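Local coordinates for protein hydrazine synthase beta subunit (Candidatus Kuenenia stuttgartiensis, PDB 5C2V) that forms, with alpha and gamma subunits, the complex that condenses nitric oxide with ammonium to hydrazine, and may modulate passage of the hydroxylamine intermediate between their active sites, at residues 295-298 with 299-303; 306-309 with 310-313. All coordinates share one frame; numbering follows the deposited sequence.

Contact 1: residues 295-298 with 299-303; sequences QEEL and DYLRD
The carboxamide of Gln295 and the carboxylate of Asp299, one helical turn apart, lie nearly coplanar, their planes 17° apart. Across this flat pair NE2 of Gln295 gives a weak hydrogen bond, 3.3 Å long, to OD1 of Asp299. Gln295 reaches there because its CG stands anti to the backbone N (chi1 -171°) and the chain then bends at chi2, bringing the amide back alongside the next turn. Both groups have stronger partners elsewhere: NE2 also donates to the carbonyl of Val241, and OD1 forms a salt bridge with Arg243. The other flat group, the Tyr300 ring, takes a cation-pi contact from Arg567 of an alpha subunit.

On another side of the helix, Glu297 crosses Leu301 obliquely. Its OE2 comes to 3.8 Å from CD1 of Leu301, with CG of Glu297 resting on the same methyl, while OE2 pairs with Arg697 of an alpha subunit. Beneath these side chains run i to i+4 backbone bonds, among them N of Tyr300 to O of Glu296 at 2.9 Å and N of Leu301 to O of Glu297, also 2.9 Å. The bond from N of Arg302 to O of Leu298 is weak.

Arg302 turns away from this packing to touch the bound trimethyl glycine and form a salt bridge with Glu188. The nearby Arg243, another residue of the ligand pocket, would tend to favour a negative Asp299.

Contact 2: residues 306-309 with 310-313; sequences GLVR and DYLV
Asp310 N donates to Leu307 O at 2.9 Å, closing a tight i to i+3 turn. One step on, the bond from Leu312 N to Val308 O is weak, 119° at the hydrogen; it spans four residues and joins the turn to the start of strand 312-317. The polar ends of the side chains find partners outside the turn: Asp310 OD1 pairs with Lys324 of an alpha subunit, Arg309 NH2 with Asp248, and Tyr311 OH bonds to the carbonyl of Pro245.

The Tyr311 ring folds back over this turn. Its CG sits between the backbone N and the carbonyl carbon (chi1 45°), which lays one face of the ring against the preceding backbone. Val308 CA lies over that face in a CH-pi contact, 4.1 Å from the ring centroid, while Val308 O is nearer the rim, 3.6 Å above the plane. The side chains of Leu307 and Tyr311 cross at about a right angle, with Leu307 CG 3.9 Å from CE2 of Tyr311, and Val308 CG1 lies 4.1 Å from CE1 of Tyr311. Farther along, Arg309 and Leu312 run side by side, pointing the same way, with Arg309 CD 4.0 Å from Leu312 CD2. Helix 283-291 touches Tyr311 through Lys285, Val286 and Leu289, and Leu289 also reaches Leu307.

The chemistry is that of a turn weakly bonded along its backbone, against which a buried aromatic ring is laid: Tyr311 packs on the backbone at 307-308, while the carbonyl of Pro245, at the end of strand 241-245, satisfies its hydroxyl and so ties the turn to the neighbouring blade of the propeller.

In the fold
Contact 1 is helix 295-301 with the residues just after it, and contact 2 the next helix, 308-311, leading into strand 312-317. Both belong to the long connection from strand 277-282 to strand 312-317, neighbours in one four-stranded antiparallel blade of the beta-propeller. Their centres lie 15 Å apart on the same side of the chain's centre, and they meet where Leu301 O packs 3.5 Å from Leu307 CD2. In contact 1 the side chain of Arg302 is about 3 Å from the trimethyl glycine, with His187, Glu188 and Arg243 completing the site. Both contacts touch alpha-subunit residues, and at the start of the strand Val313 packs on Pro3 of a gamma subunit, so this region lies at the subunit interfaces.

Contact 1: residues 295-298 with 299-303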
# COMPACT_ATOMS: atom_id res chain seq x y z
N GLN B 295 15.70 -26.61 10.52
CA GLN B 295 16.81 -26.19 11.37
C GLN B 295 17.21 -24.75 11.05
O GLN B 295 17.52 -23.97 11.95
CB GLN B 295 18.01 -27.12 11.21
CG GLN B 295 19.12 -26.88 12.21
CD GLN B 295 18.70 -27.17 13.64
OE1 GLN B 295 18.73 -28.32 14.08
NE2 GLN B 295 18.30 -26.14 14.37
N GLU B 296 17.18 -24.41 9.76
CA GLU B 296 17.50 -23.07 9.30
C GLU B 296 16.54 -22.04 9.89
O GLU B 296 16.96 -21.02 10.44
CB GLU B 296 17.47 -23.01 7.77
CG GLU B 296 18.72 -22.43 7.13
CD GLU B 296 18.56 -22.22 5.64
OE1 GLU B 296 17.43 -22.39 5.13
OE2 GLU B 296 19.56 -21.87 4.98
N GLU B 297 15.25 -22.33 9.77
CA GLU B 297 14.21 -21.42 10.26
C GLU B 297 14.31 -21.22 11.77
O GLU B 297 14.11 -20.12 12.26
CB GLU B 297 12.83 -21.95 9.88
CG GLU B 297 11.66 -21.15 10.47
CD GLU B 297 11.50 -19.77 9.85
OE1 GLU B 297 12.24 -19.44 8.90
OE2 GLU B 297 10.62 -19.01 10.32
N LEU B 298 14.61 -22.29 12.50
CA LEU B 298 14.78 -22.20 13.94
C LEU B 298 16.01 -21.37 14.30
O LEU B 298 15.97 -20.55 15.22
CB LEU B 298 14.88 -23.59 14.56
CG LEU B 298 13.59 -24.42 14.58
CD1 LEU B 298 13.88 -25.86 15.00
CD2 LEU B 298 12.56 -23.79 15.51
N ASP B 299 17.09 -21.59 13.56
CA ASP B 299 18.32 -20.84 13.77
C ASP B 299 18.12 -19.36 13.52
O ASP B 299 18.72 -18.52 14.19
CB ASP B 299 19.44 -21.38 12.88
CG ASP B 299 19.94 -22.74 13.32
OD1 ASP B 299 19.64 -23.14 14.47
OD2 ASP B 299 20.63 -23.42 12.53
N TYR B 300 17.26 -19.03 12.55
CA TYR B 300 16.92 -17.64 12.30
C TYR B 300 15.99 -17.11 13.40
O TYR B 300 16.05 -15.94 13.77
CB TYR B 300 16.25 -17.48 10.93
CG TYR B 300 15.77 -16.07 10.64
CD1 TYR B 300 14.48 -15.67 10.95
CD2 TYR B 300 16.63 -15.13 10.08
CE1 TYR B 300 14.04 -14.39 10.69
CE2 TYR B 300 16.20 -13.84 9.82
CZ TYR B 300 14.90 -13.48 10.13
OH TYR B 300 14.47 -12.20 9.87
N LEU B 301 15.14 -17.99 13.92
CA LEU B 301 14.14 -17.61 14.91
C LEU B 301 14.73 -17.44 16.30
O LEU B 301 14.08 -16.88 17.19
CB LEU B 301 13.01 -18.65 14.95
CG LEU B 301 11.92 -18.54 13.88
CD1 LEU B 301 10.92 -19.68 14.01
CD2 LEU B 301 11.22 -17.19 13.96
N ARG B 302 15.95 -17.92 16.49
CA ARG B 302 16.63 -17.78 17.78
C ARG B 302 16.79 -16.31 18.16
O ARG B 302 16.69 -15.94 19.33
CB ARG B 302 18.01 -18.46 17.74
CG ARG B 302 18.72 -18.49 19.09
CD ARG B 302 19.92 -17.56 19.11
NE ARG B 302 21.11 -18.18 18.52
CZ ARG B 302 22.24 -17.53 18.27
NH1 ARG B 302 22.34 -16.24 18.55
NH2 ARG B 302 23.27 -18.17 17.74
N ASP B 303 17.03 -15.47 17.15
CA ASP B 303 17.26 -14.04 17.38
C ASP B 303 15.98 -13.21 17.26
O ASP B 303 16.03 -11.98 17.35
CB ASP B 303 18.31 -13.51 16.41
CG ASP B 303 19.68 -14.11 16.65
OD1 ASP B 303 19.89 -14.68 17.74
OD2 ASP B 303 20.54 -14.01 15.76

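Contact 2: residues 306-309 with 310-313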
# COMPACT_ATOMS: atom_id res chain seq x y z
N GLY B 306 10.54 -11.02 19.31
CA GLY B 306 9.10 -11.02 19.53
C GLY B 306 8.50 -12.42 19.59
O GLY B 306 7.30 -12.57 19.80
N LEU B 307 9.34 -13.43 19.41
CA LEU B 307 8.86 -14.81 19.26
C LEU B 307 8.30 -15.40 20.55
O LEU B 307 7.32 -16.15 20.51
CB LEU B 307 9.98 -15.70 18.72
CG LEU B 307 9.63 -17.17 18.49
CD1 LEU B 307 8.49 -17.31 17.50
CD2 LEU B 307 10.85 -17.95 18.02
N VAL B 308 8.93 -15.07 21.67
CA VAL B 308 8.53 -15.60 22.98
C VAL B 308 7.03 -15.47 23.24
O VAL B 308 6.40 -16.41 23.74
CB VAL B 308 9.28 -14.90 24.12
CG1 VAL B 308 10.68 -15.42 24.22
CG2 VAL B 308 9.31 -13.40 23.90
N ARG B 309 6.47 -14.32 22.87
CA ARG B 309 5.08 -14.01 23.13
C ARG B 309 4.13 -15.03 22.51
O ARG B 309 2.97 -15.13 22.91
CB ARG B 309 4.75 -12.61 22.61
CG ARG B 309 5.42 -11.50 23.39
CD ARG B 309 5.13 -11.63 24.88
NE ARG B 309 5.71 -10.54 25.66
CZ ARG B 309 5.08 -9.41 25.95
NH1 ARG B 309 3.84 -9.21 25.52
NH2 ARG B 309 5.68 -8.47 26.66
N ASP B 310 4.62 -15.79 21.54
CA ASP B 310 3.82 -16.87 20.98
C ASP B 310 3.64 -17.98 22.01
O ASP B 310 2.51 -18.38 22.30
CB ASP B 310 4.46 -17.41 19.70
CG ASP B 310 4.46 -16.40 18.57
OD1 ASP B 310 3.78 -15.36 18.70
OD2 ASP B 310 5.13 -16.65 17.54
N TYR B 311 4.74 -18.49 22.55
CA TYR B 311 4.67 -19.57 23.53
C TYR B 311 4.73 -19.15 25.01
O TYR B 311 4.73 -20.01 25.88
CB TYR B 311 5.75 -20.63 23.27
CG TYR B 311 7.13 -20.11 22.97
CD1 TYR B 311 7.99 -19.71 23.99
CD2 TYR B 311 7.61 -20.06 21.66
CE1 TYR B 311 9.27 -19.25 23.71
CE2 TYR B 311 8.88 -19.61 21.38
CZ TYR B 311 9.71 -19.21 22.41
OH TYR B 311 10.97 -18.75 22.12
N LEU B 312 4.78 -17.85 25.31
CA LEU B 312 4.97 -17.47 26.71
C LEU B 312 3.64 -17.45 27.46
O LEU B 312 2.75 -16.66 27.16
CB LEU B 312 5.62 -16.08 26.81
CG LEU B 312 5.61 -15.41 28.18
CD1 LEU B 312 6.55 -16.12 29.15
CD2 LEU B 312 5.95 -13.93 28.08
N VAL B 313 3.52 -18.34 28.44
CA VAL B 313 2.35 -18.36 29.31
C VAL B 313 2.37 -17.22 30.33
O VAL B 313 1.43 -16.43 30.40
CB VAL B 313 2.22 -19.70 30.06
CG1 VAL B 313 1.03 -19.66 31.00
CG2 VAL B 313 2.11 -20.85 29.08